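Local coordinates for protein listeriolysin O (Listeria monocytogenes, PDB 4CDB) that binds cholesterol-containing host membranes, then changes conformation and inserts as an oligomeric pore that lyses the cell, at residues 450-453 with 454-457; 383-386 with 387-391; 415-418 with 419-422. All coordinates share one frame; numbering follows the deposited sequence.

Contact 1: 450-453 with 454-457; sequences AWEW and WRTV. With TAM (tris(hydroxyethyl)aminomethane), chain U.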
ATOM      1  N   ALA A 450      -9.069  14.720  69.433  1.00 50.48           N
ATOM      2  CA  ALA A 450      -7.686  14.645  69.901  1.00 48.41           C
ATOM      3  C   ALA A 450      -6.963  13.389  69.419  1.00 50.65           C
ATOM      4  O   ALA A 450      -5.764  13.420  69.142  1.00 53.26           O
ATOM      5  CB  ALA A 450      -7.635  14.738  71.421  1.00 47.11           C
ATOM      6  N   TRP A 451      -7.697  12.288  69.322  1.00 47.19           N
ATOM      7  CA  TRP A 451      -7.115  11.018  68.901  1.00 52.00           C
ATOM      8  C   TRP A 451      -7.115  10.836  67.383  1.00 51.55           C
ATOM      9  O   TRP A 451      -6.546   9.873  66.870  1.00 53.95           O
ATOM     10  CB  TRP A 451      -7.857   9.855  69.554  1.00 49.57           C
ATOM     11  CG  TRP A 451      -9.306   9.816  69.205  1.00 51.31           C
ATOM     12  CD1 TRP A 451      -9.897   9.061  68.235  1.00 50.31           C
ATOM     13  CD2 TRP A 451     -10.355  10.572  69.822  1.00 52.53           C
ATOM     14  NE1 TRP A 451     -11.251   9.296  68.213  1.00 50.13           N
ATOM     15  CE2 TRP A 451     -11.556  10.220  69.177  1.00 52.87           C
ATOM     16  CE3 TRP A 451     -10.394  11.510  70.858  1.00 49.84           C
ATOM     17  CZ2 TRP A 451     -12.784  10.771  69.535  1.00 54.66           C
ATOM     18  CZ3 TRP A 451     -11.612  12.057  71.210  1.00 50.01           C
ATOM     19  CH2 TRP A 451     -12.789  11.689  70.549  1.00 54.60           C
ATOM     20  N   GLU A 452      -7.760  11.759  66.676  1.00 48.87           N
ATOM     21  CA  GLU A 452      -7.840  11.712  65.217  1.00 47.68           C
ATOM     22  C   GLU A 452      -8.151  13.102  64.664  1.00 45.91           C
ATOM     23  O   GLU A 452      -9.284  13.384  64.272  1.00 49.49           O
ATOM     24  CB  GLU A 452      -8.915  10.719  64.770  1.00 49.94           C
ATOM     25  CG  GLU A 452      -8.912  10.421  63.279  1.00 55.09           C
ATOM     26  CD  GLU A 452     -10.169   9.704  62.824  1.00 60.70           C
ATOM     27  OE1 GLU A 452     -11.153   9.679  63.593  1.00 64.46           O
ATOM     28  OE2 GLU A 452     -10.174   9.171  61.695  1.00 61.32           O
ATOM     29  N   TRP A 453      -7.145  13.970  64.639  1.00 41.13           N
ATOM     30  CA  TRP A 453      -7.345  15.355  64.223  1.00 40.20           C
ATOM     31  C   TRP A 453      -7.708  15.453  62.743  1.00 41.10           C
ATOM     32  O   TRP A 453      -8.677  16.116  62.372  1.00 40.31           O
ATOM     33  CB  TRP A 453      -6.105  16.198  64.529  1.00 44.90           C
ATOM     34  CG  TRP A 453      -6.379  17.670  64.498  1.00 49.71           C
ATOM     35  CD1 TRP A 453      -6.084  18.543  63.490  1.00 51.13           C
ATOM     36  CD2 TRP A 453      -7.019  18.441  65.522  1.00 54.11           C
ATOM     37  NE1 TRP A 453      -6.495  19.811  63.828  1.00 53.84           N
ATOM     38  CE2 TRP A 453      -7.073  19.775  65.071  1.00 56.61           C
ATOM     39  CE3 TRP A 453      -7.548  18.133  66.779  1.00 56.47           C
ATOM     40  CZ2 TRP A 453      -7.637  20.799  65.832  1.00 59.30           C
ATOM     41  CZ3 TRP A 453      -8.108  19.150  67.535  1.00 58.75           C
ATOM     42  CH2 TRP A 453      -8.148  20.467  67.059  1.00 60.50           C
ATOM     43  N   TRP A 454      -6.920  14.793  61.901  1.00 35.46           N
ATOM     44  CA  TRP A 454      -7.216  14.713  60.475  1.00 35.85           C
ATOM     45  C   TRP A 454      -7.717  13.322  60.113  1.00 38.16           C
ATOM     46  O   TRP A 454      -7.185  12.322  60.596  1.00 41.04           O
ATOM     47  CB  TRP A 454      -5.974  15.035  59.640  1.00 34.99           C
ATOM     48  CG  TRP A 454      -5.553  16.465  59.713  1.00 40.33           C
ATOM     49  CD1 TRP A 454      -4.525  16.982  60.448  1.00 47.44           C
ATOM     50  CD2 TRP A 454      -6.148  17.569  59.021  1.00 38.45           C
ATOM     51  NE1 TRP A 454      -4.445  18.342  60.256  1.00 49.70           N
ATOM     52  CE2 TRP A 454      -5.430  18.727  59.384  1.00 43.09           C
ATOM     53  CE3 TRP A 454      -7.218  17.691  58.130  1.00 33.48           C
ATOM     54  CZ2 TRP A 454      -5.751  19.990  58.886  1.00 45.69           C
ATOM     55  CZ3 TRP A 454      -7.534  18.945  57.638  1.00 38.65           C
ATOM     56  CH2 TRP A 454      -6.804  20.077  58.017  1.00 44.05           C
ATOM     57  N   ARG A 455      -8.735  13.261  59.260  1.00 37.72           N
ATOM     58  CA  ARG A 455      -9.233  11.986  58.759  1.00 36.72           C
ATOM     59  C   ARG A 455      -9.152  11.942  57.240  1.00 34.65           C
ATOM     60  O   ARG A 455      -9.639  12.848  56.559  1.00 32.86           O
ATOM     61  CB  ARG A 455     -10.676  11.747  59.207  1.00 43.48           C
ATOM     62  CG  ARG A 455     -11.281  10.460  58.664  1.00 45.86           C
ATOM     63  CD  ARG A 455     -12.714  10.286  59.130  1.00 46.44           C
ATOM     64  NE  ARG A 455     -12.827  10.385  60.582  1.00 45.44           N
ATOM     65  CZ  ARG A 455     -13.965  10.249  61.256  1.00 48.15           C
ATOM     66  NH1 ARG A 455     -15.097  10.004  60.610  1.00 51.42           N
ATOM     67  NH2 ARG A 455     -13.970  10.357  62.578  1.00 44.28           N
ATOM     68  N   THR A 456      -8.532  10.890  56.713  1.00 39.54           N
ATOM     69  CA  THR A 456      -8.416  10.722  55.271  1.00 40.80           C
ATOM     70  C   THR A 456      -9.783  10.446  54.653  1.00 39.16           C
ATOM     71  O   THR A 456     -10.517   9.575  55.119  1.00 37.15           O
ATOM     72  CB  THR A 456      -7.449   9.575  54.911  1.00 39.98           C
ATOM     73  OG1 THR A 456      -6.136   9.884  55.398  1.00 45.42           O
ATOM     74  CG2 THR A 456      -7.388   9.374  53.404  1.00 37.62           C
ATOM     75  N   VAL A 457     -10.125  11.200  53.612  1.00 36.71           N
ATOM     76  CA  VAL A 457     -11.378  10.996  52.897  1.00 38.37           C
ATOM     77  C   VAL A 457     -11.128  10.256  51.587  1.00 39.72           C
ATOM     78  O   VAL A 457     -11.861   9.331  51.237  1.00 42.40           O
ATOM     79  CB  VAL A 457     -12.082  12.333  52.594  1.00 38.95           C
ATOM     80  CG1 VAL A 457     -13.432  12.087  51.933  1.00 44.08           C
ATOM     81  CG2 VAL A 457     -12.257  13.131  53.866  1.00 36.03           C
TER
HETATM   82  C   TAM U1546     -10.295   4.635  50.787  1.00 94.53           C
HETATM   83  C1  TAM U1546      -9.449   3.574  51.486  1.00 97.76           C
HETATM   84  C2  TAM U1546      -9.484   5.511  49.834  1.00 88.22           C
HETATM   85  C3  TAM U1546     -11.006   5.452  51.863  1.00 96.45           C
HETATM   86  C4  TAM U1546      -8.017   3.517  50.968  1.00 97.57           C
HETATM   87  C5  TAM U1546     -10.360   6.060  48.712  1.00 81.00           C
HETATM   88  C6  TAM U1546     -10.280   6.754  52.184  1.00 96.75           C
HETATM   89  N   TAM U1546     -11.321   3.949  50.001  1.00 94.12           N
HETATM   90  O4  TAM U1546      -7.124   3.777  52.057  1.00 97.42           O
HETATM   91  O5  TAM U1546      -9.607   6.999  47.937  1.00 76.42           O
HETATM   92  O6  TAM U1546      -9.059   6.470  52.879  1.00 98.02           O
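Glu452 and Arg455 are joined by a two-pronged salt bridge across the corner the chain makes at Trp453 and Trp454. Arg455 NH2 reaches Glu452 OE1 at 3.1 Å, while Arg455 NE lies 3.1 Å from Glu452 OE2 in a bent, weak bond. The planar groups are 22° apart but not level: NH2 comes to OE1 from above the carboxylate plane. Glu452 extends fully beyond CG, and a bend at chi3 (-53°) turns the guanidinium of Arg455 back to meet it. Besides this pairing, NH1 donates weakly to the carbonyl of Leu478, part of the cholesterol-binding pair.

Trp453 and Trp454 form a T-shaped pair: the edge of Trp453 points at the face of the Trp454 indole, five-membered rings 5.1 Å between centroids and planes at 78°. Trp453 CD1 makes the touch, 3.6 Å from Trp454 NE1. Lys444 adds a cation-pi contact to Trp454.

Further along, Thr456 CG2 lies 3.4 Å from O6 of the bound tris(hydroxyethyl)aminomethane, which is also hydrogen-bonded to Asp459 and Asp460. Residues 450-455 are six of the eleven of the Trp-rich undecapeptide at the tip of the beta-sandwich domain, consistent with a part in cholesterol-dependent membrane binding. They lie in the hairpin of strands 436-449 and 452-463: backbone bonds from Trp453, Arg455 and Val457 to Thr447, Glu445 and Ala443 hold its strands together, and Arg455 and Val457 pack on Pro480 of strand 480-486.

Contact 2: 383-386 with 387-391; sequences IDHS and GGYVA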
ATOM      1  N   ILE A 383     -12.612  19.877  41.249  1.00 42.34           N
ATOM      2  CA  ILE A 383     -12.747  19.706  42.691  1.00 41.79           C
ATOM      3  C   ILE A 383     -13.984  20.418  43.221  1.00 42.68           C
ATOM      4  O   ILE A 383     -14.210  21.591  42.920  1.00 45.23           O
ATOM      5  CB  ILE A 383     -11.522  20.260  43.445  1.00 44.85           C
ATOM      6  CG1 ILE A 383     -10.236  19.634  42.911  1.00 50.18           C
ATOM      7  CG2 ILE A 383     -11.659  20.017  44.945  1.00 44.63           C
ATOM      8  CD1 ILE A 383     -10.182  18.138  43.070  1.00 54.38           C
ATOM      9  N   ASP A 384     -14.779  19.708  44.015  1.00 42.34           N
ATOM     10  CA  ASP A 384     -15.938  20.309  44.662  1.00 44.49           C
ATOM     11  C   ASP A 384     -15.980  19.942  46.141  1.00 43.09           C
ATOM     12  O   ASP A 384     -16.148  18.778  46.500  1.00 43.79           O
ATOM     13  CB  ASP A 384     -17.232  19.873  43.971  1.00 52.13           C
ATOM     14  CG  ASP A 384     -18.435  20.679  44.426  1.00 61.67           C
ATOM     15  OD1 ASP A 384     -18.927  20.437  45.548  1.00 63.12           O
ATOM     16  OD2 ASP A 384     -18.888  21.553  43.659  1.00 65.26           O
ATOM     17  N   HIS A 385     -15.822  20.949  46.994  1.00 43.64           N
ATOM     18  CA  HIS A 385     -15.864  20.756  48.439  1.00 38.69           C
ATOM     19  C   HIS A 385     -17.099  21.441  49.013  1.00 39.39           C
ATOM     20  O   HIS A 385     -17.224  22.664  48.949  1.00 43.77           O
ATOM     21  CB  HIS A 385     -14.586  21.313  49.078  1.00 37.20           C
ATOM     22  CG  HIS A 385     -14.626  21.383  50.576  1.00 36.32           C
ATOM     23  ND1 HIS A 385     -15.456  20.598  51.345  1.00 37.44           N
ATOM     24  CD2 HIS A 385     -13.924  22.153  51.442  1.00 37.53           C
ATOM     25  CE1 HIS A 385     -15.269  20.883  52.623  1.00 36.99           C
ATOM     26  NE2 HIS A 385     -14.345  21.820  52.708  1.00 36.66           N
ATOM     27  N   SER A 386     -18.009  20.647  49.568  1.00 40.94           N
ATOM     28  CA  SER A 386     -19.227  21.177  50.170  1.00 42.84           C
ATOM     29  C   SER A 386     -19.492  20.547  51.534  1.00 40.98           C
ATOM     30  O   SER A 386     -20.621  20.562  52.026  1.00 46.79           O
ATOM     31  CB  SER A 386     -20.426  20.958  49.245  1.00 48.81           C
ATOM     32  OG  SER A 386     -20.744  19.581  49.138  1.00 52.52           O
ATOM     33  N   GLY A 387     -18.447  19.991  52.138  1.00 36.97           N
ATOM     34  CA  GLY A 387     -18.573  19.350  53.433  1.00 34.87           C
ATOM     35  C   GLY A 387     -18.566  20.349  54.573  1.00 39.92           C
ATOM     36  O   GLY A 387     -18.012  21.443  54.445  1.00 39.67           O
ATOM     37  N   GLY A 388     -19.186  19.974  55.688  1.00 40.03           N
ATOM     38  CA  GLY A 388     -19.218  20.822  56.866  1.00 35.44           C
ATOM     39  C   GLY A 388     -17.950  20.688  57.688  1.00 39.30           C
ATOM     40  O   GLY A 388     -18.001  20.394  58.881  1.00 40.95           O
ATOM     41  N   TYR A 389     -16.807  20.904  57.044  1.00 36.54           N
ATOM     42  CA  TYR A 389     -15.515  20.766  57.707  1.00 34.14           C
ATOM     43  C   TYR A 389     -14.399  21.501  56.969  1.00 34.82           C
ATOM     44  O   TYR A 389     -14.593  21.984  55.852  1.00 37.03           O
ATOM     45  CB  TYR A 389     -15.149  19.286  57.854  1.00 32.12           C
ATOM     46  CG  TYR A 389     -15.376  18.450  56.604  1.00 35.47           C
ATOM     47  CD1 TYR A 389     -14.598  18.632  55.467  1.00 33.52           C
ATOM     48  CD2 TYR A 389     -16.359  17.470  56.571  1.00 34.74           C
ATOM     49  CE1 TYR A 389     -14.796  17.868  54.328  1.00 31.64           C
ATOM     50  CE2 TYR A 389     -16.568  16.697  55.434  1.00 36.44           C
ATOM     51  CZ  TYR A 389     -15.782  16.902  54.316  1.00 37.30           C
ATOM     52  OH  TYR A 389     -15.981  16.142  53.184  1.00 34.96           O
ATOM     53  N   VAL A 390     -13.233  21.584  57.603  1.00 35.41           N
ATOM     54  CA  VAL A 390     -12.044  22.108  56.946  1.00 35.21           C
ATOM     55  C   VAL A 390     -11.375  20.971  56.184  1.00 33.47           C
ATOM     56  O   VAL A 390     -11.159  19.893  56.739  1.00 32.73           O
ATOM     57  CB  VAL A 390     -11.035  22.687  57.960  1.00 36.41           C
ATOM     58  CG1 VAL A 390      -9.806  23.204  57.236  1.00 37.70           C
ATOM     59  CG2 VAL A 390     -11.672  23.795  58.789  1.00 35.33           C
ATOM     60  N   ALA A 391     -11.058  21.206  54.915  1.00 32.54           N
ATOM     61  CA  ALA A 391     -10.442  20.172  54.091  1.00 31.04           C
ATOM     62  C   ALA A 391      -9.087  20.604  53.536  1.00 31.21           C
ATOM     63  O   ALA A 391      -8.849  21.790  53.306  1.00 32.61           O
ATOM     64  CB  ALA A 391     -11.372  19.785  52.953  1.00 27.79           C
TER
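His385 and Tyr389 meet in the short connection that crosses between the sheets of the beta sandwich, from strand 362-385 of the mixed sheet to strand 391-402 of the four-stranded antiparallel sheet, with an inverse gamma turn centred on Gly388. The turn's own hydrogen bond, Tyr389 N to Gly387 O, is weak, and so is the imidazole bond, in which His385 NE2 donates to Tyr389 O at 3.2 Å with an N-H...O angle of 134°, the oxygen in the ring plane at its edge. NE2 also donates weakly to the carbonyl of Lys422, so its hydrogen is divided between two carbonyls, with a weak bond to each. Tyr389 OH is hydrogen-bonded to the carbonyl of Trp474.

The rings of His385 and Tyr389 run nearly parallel, 17° between planes, but slid so far apart that they barely overlap; His385 CE1 and Tyr389 CE1 approach to 3.5 Å.

In aliphatic packing, Ala391 CB stands over a face of the imidazole in a CH-pi contact, 3.9 Å from its centroid. Tyr389 holds its CG between backbone N and carbonyl carbon (chi1 45°), which brings the ring back under Gly387. Gly387 CA lies 3.8 Å above the Tyr389 ring plane, offset toward the rim.

Contact 3: 415-418 with 419-422; sequences WSEN and NKSK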
ATOM      1  N   TRP A 415      -0.156  20.285  42.587  1.00 49.19           N
ATOM      2  CA  TRP A 415      -1.178  21.319  42.537  1.00 49.10           C
ATOM      3  C   TRP A 415      -0.781  22.461  43.465  1.00 45.92           C
ATOM      4  O   TRP A 415      -0.282  22.230  44.567  1.00 41.53           O
ATOM      5  CB  TRP A 415      -2.534  20.752  42.951  1.00 48.62           C
ATOM      6  CG  TRP A 415      -3.677  21.696  42.728  1.00 49.64           C
ATOM      7  CD1 TRP A 415      -3.723  22.739  41.848  1.00 49.60           C
ATOM      8  CD2 TRP A 415      -4.938  21.687  43.405  1.00 45.44           C
ATOM      9  NE1 TRP A 415      -4.937  23.376  41.933  1.00 46.17           N
ATOM     10  CE2 TRP A 415      -5.703  22.750  42.881  1.00 45.98           C
ATOM     11  CE3 TRP A 415      -5.499  20.881  44.400  1.00 46.32           C
ATOM     12  CZ2 TRP A 415      -6.996  23.027  43.322  1.00 47.94           C
ATOM     13  CZ3 TRP A 415      -6.782  21.157  44.837  1.00 46.94           C
ATOM     14  CH2 TRP A 415      -7.517  22.221  44.298  1.00 48.80           C
ATOM     15  N   SER A 416      -1.000  23.690  43.013  1.00 47.01           N
ATOM     16  CA  SER A 416      -0.624  24.871  43.778  1.00 52.84           C
ATOM     17  C   SER A 416      -1.398  24.988  45.089  1.00 50.70           C
ATOM     18  O   SER A 416      -0.932  25.620  46.036  1.00 44.09           O
ATOM     19  CB  SER A 416      -0.840  26.127  42.938  1.00 59.63           C
ATOM     20  OG  SER A 416      -2.207  26.270  42.607  1.00 64.41           O
ATOM     21  N   GLU A 417      -2.581  24.384  45.141  1.00 49.81           N
ATOM     22  CA  GLU A 417      -3.436  24.483  46.322  1.00 48.27           C
ATOM     23  C   GLU A 417      -3.209  23.342  47.310  1.00 42.43           C
ATOM     24  O   GLU A 417      -3.960  23.188  48.273  1.00 43.89           O
ATOM     25  CB  GLU A 417      -4.912  24.540  45.918  1.00 49.55           C
ATOM     26  CG  GLU A 417      -5.265  25.689  44.982  1.00 56.26           C
ATOM     27  CD  GLU A 417      -5.096  27.057  45.625  1.00 63.54           C
ATOM     28  OE1 GLU A 417      -5.137  27.149  46.870  1.00 64.82           O
ATOM     29  OE2 GLU A 417      -4.931  28.045  44.878  1.00 71.60           O
ATOM     30  N   ASN A 418      -2.173  22.545  47.070  1.00 36.79           N
ATOM     31  CA  ASN A 418      -1.844  21.437  47.962  1.00 38.47           C
ATOM     32  C   ASN A 418      -1.582  21.890  49.397  1.00 42.30           C
ATOM     33  O   ASN A 418      -0.939  22.917  49.625  1.00 43.24           O
ATOM     34  CB  ASN A 418      -0.639  20.654  47.434  1.00 41.63           C
ATOM     35  CG  ASN A 418      -1.022  19.616  46.394  1.00 42.81           C
ATOM     36  OD1 ASN A 418      -2.185  19.501  46.006  1.00 36.08           O
ATOM     37  ND2 ASN A 418      -0.036  18.851  45.937  1.00 38.75           N
ATOM     38  N   ASN A 419      -2.094  21.118  50.352  1.00 39.32           N
ATOM     39  CA  ASN A 419      -1.850  21.348  51.774  1.00 47.41           C
ATOM     40  C   ASN A 419      -2.361  22.699  52.275  1.00 49.75           C
ATOM     41  O   ASN A 419      -1.826  23.258  53.232  1.00 57.16           O
ATOM     42  CB  ASN A 419      -0.359  21.184  52.096  1.00 51.93           C
ATOM     43  CG  ASN A 419       0.200  19.856  51.617  1.00 53.37           C
ATOM     44  OD1 ASN A 419      -0.395  18.802  51.841  1.00 55.54           O
ATOM     45  ND2 ASN A 419       1.343  19.903  50.941  1.00 54.36           N
ATOM     46  N   LYS A 420      -3.397  23.220  51.625  1.00 41.43           N
ATOM     47  CA  LYS A 420      -4.023  24.463  52.060  1.00 39.68           C
ATOM     48  C   LYS A 420      -5.436  24.200  52.570  1.00 40.05           C
ATOM     49  O   LYS A 420      -6.227  23.530  51.911  1.00 41.70           O
ATOM     50  CB  LYS A 420      -4.052  25.487  50.923  1.00 44.23           C
ATOM     51  CG  LYS A 420      -2.678  25.926  50.438  1.00 50.91           C
ATOM     52  CD  LYS A 420      -2.792  26.970  49.333  1.00 59.36           C
ATOM     53  CE  LYS A 420      -1.424  27.399  48.819  1.00 65.17           C
ATOM     54  NZ  LYS A 420      -1.528  28.420  47.737  1.00 70.62           N
ATOM     55  N   SER A 421      -5.749  24.733  53.747  1.00 37.15           N
ATOM     56  CA  SER A 421      -7.070  24.544  54.341  1.00 36.62           C
ATOM     57  C   SER A 421      -8.177  25.240  53.551  1.00 37.85           C
ATOM     58  O   SER A 421      -8.115  26.444  53.296  1.00 43.65           O
ATOM     59  CB  SER A 421      -7.071  25.025  55.787  1.00 31.52           C
ATOM     60  OG  SER A 421      -6.231  24.196  56.567  1.00 36.03           O
ATOM     61  N   LYS A 422      -9.194  24.474  53.173  1.00 29.98           N
ATOM     62  CA  LYS A 422     -10.273  24.998  52.346  1.00 34.77           C
ATOM     63  C   LYS A 422     -11.615  24.833  53.041  1.00 35.58           C
ATOM     64  O   LYS A 422     -11.902  23.776  53.603  1.00 33.46           O
ATOM     65  CB  LYS A 422     -10.308  24.277  50.998  1.00 37.70           C
ATOM     66  CG  LYS A 422      -9.011  24.348  50.202  1.00 34.36           C
ATOM     67  CD  LYS A 422      -8.685  25.776  49.789  1.00 39.46           C
ATOM     68  CE  LYS A 422      -7.431  25.831  48.923  1.00 41.25           C
ATOM     69  NZ  LYS A 422      -7.097  27.227  48.516  1.00 43.72           N
TER
HETATM   70  O   HOH W   1      -5.893  21.961  49.935  1.00 33.26           O
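Glu417 and Lys420 are the ends of a type II beta turn that overlaps a type I turn running from Trp415 to Asn418, with Asn419 at positive phi where the second turn needs it. The loop joins strand 408-414 to strand 426-432, linking the two sheets of the beta-sandwich domain. The backbone bond across the type II turn, Lys420 N to Glu417 O, is long at 3.4 Å and weak. A water supplements it by donating to Glu417 O and to Lys420 O, bridging the two carbonyls.

On the side chains, Glu417 is the hub. Its carboxylate swings over through a bend at chi2 (-65°), and OE1 takes a short bond from Lys422 NZ at 2.6 Å. The ammonium comes from above the carboxylate plane, 47° out of it, and the two side chains cross at about a right angle. Lys420 approaches OE1 differently: its extended chain passes on the other side of that plane, with CD 3.4 Å from Glu417 OE1, and NZ reaches OE1 at 3.9 Å, a long salt bridge. That same NZ donates weakly to Ser416 O at 3.3 Å, so it is shared between a charge and a carbonyl.

Glu417 CB sits over the centre of one face of the Trp415 indole, 3.5 Å above its plane. Asn418 OD1 is bonded to the backbone N of Ile395 and Asn419 OD1 weakly to Asn394, tying the loop to strand 391-402.

With two ammonium groups beside one carboxylate, Glu417 probably stays ionised on this surface loop. The short Lys422 bridge is probably the stronger of the two, the long Lys420 one the weaker.

From the N terminus, contact 2 comes first, turning the chain from strand 362-385 into strand 391-402. Contact 3 follows in the loop between strands 408-414 and 426-432, and contact 1 comes last, at the start of strand 452-463 beyond strand 436-449. Each closes its own local turn; they lie in series, none nesting or crossing. In space they gather at one end of the beta sandwich. Contacts 2 and 3 lie about 12 Å apart between centres and join through a probable hydrogen bond from Lys422 N to Ala391 O, with Val390 packing on Ser421 and Ile383 on Trp415. Contact 1 reaches contact 2 where Trp454 packs against Val390 O, but it does not touch contact 3.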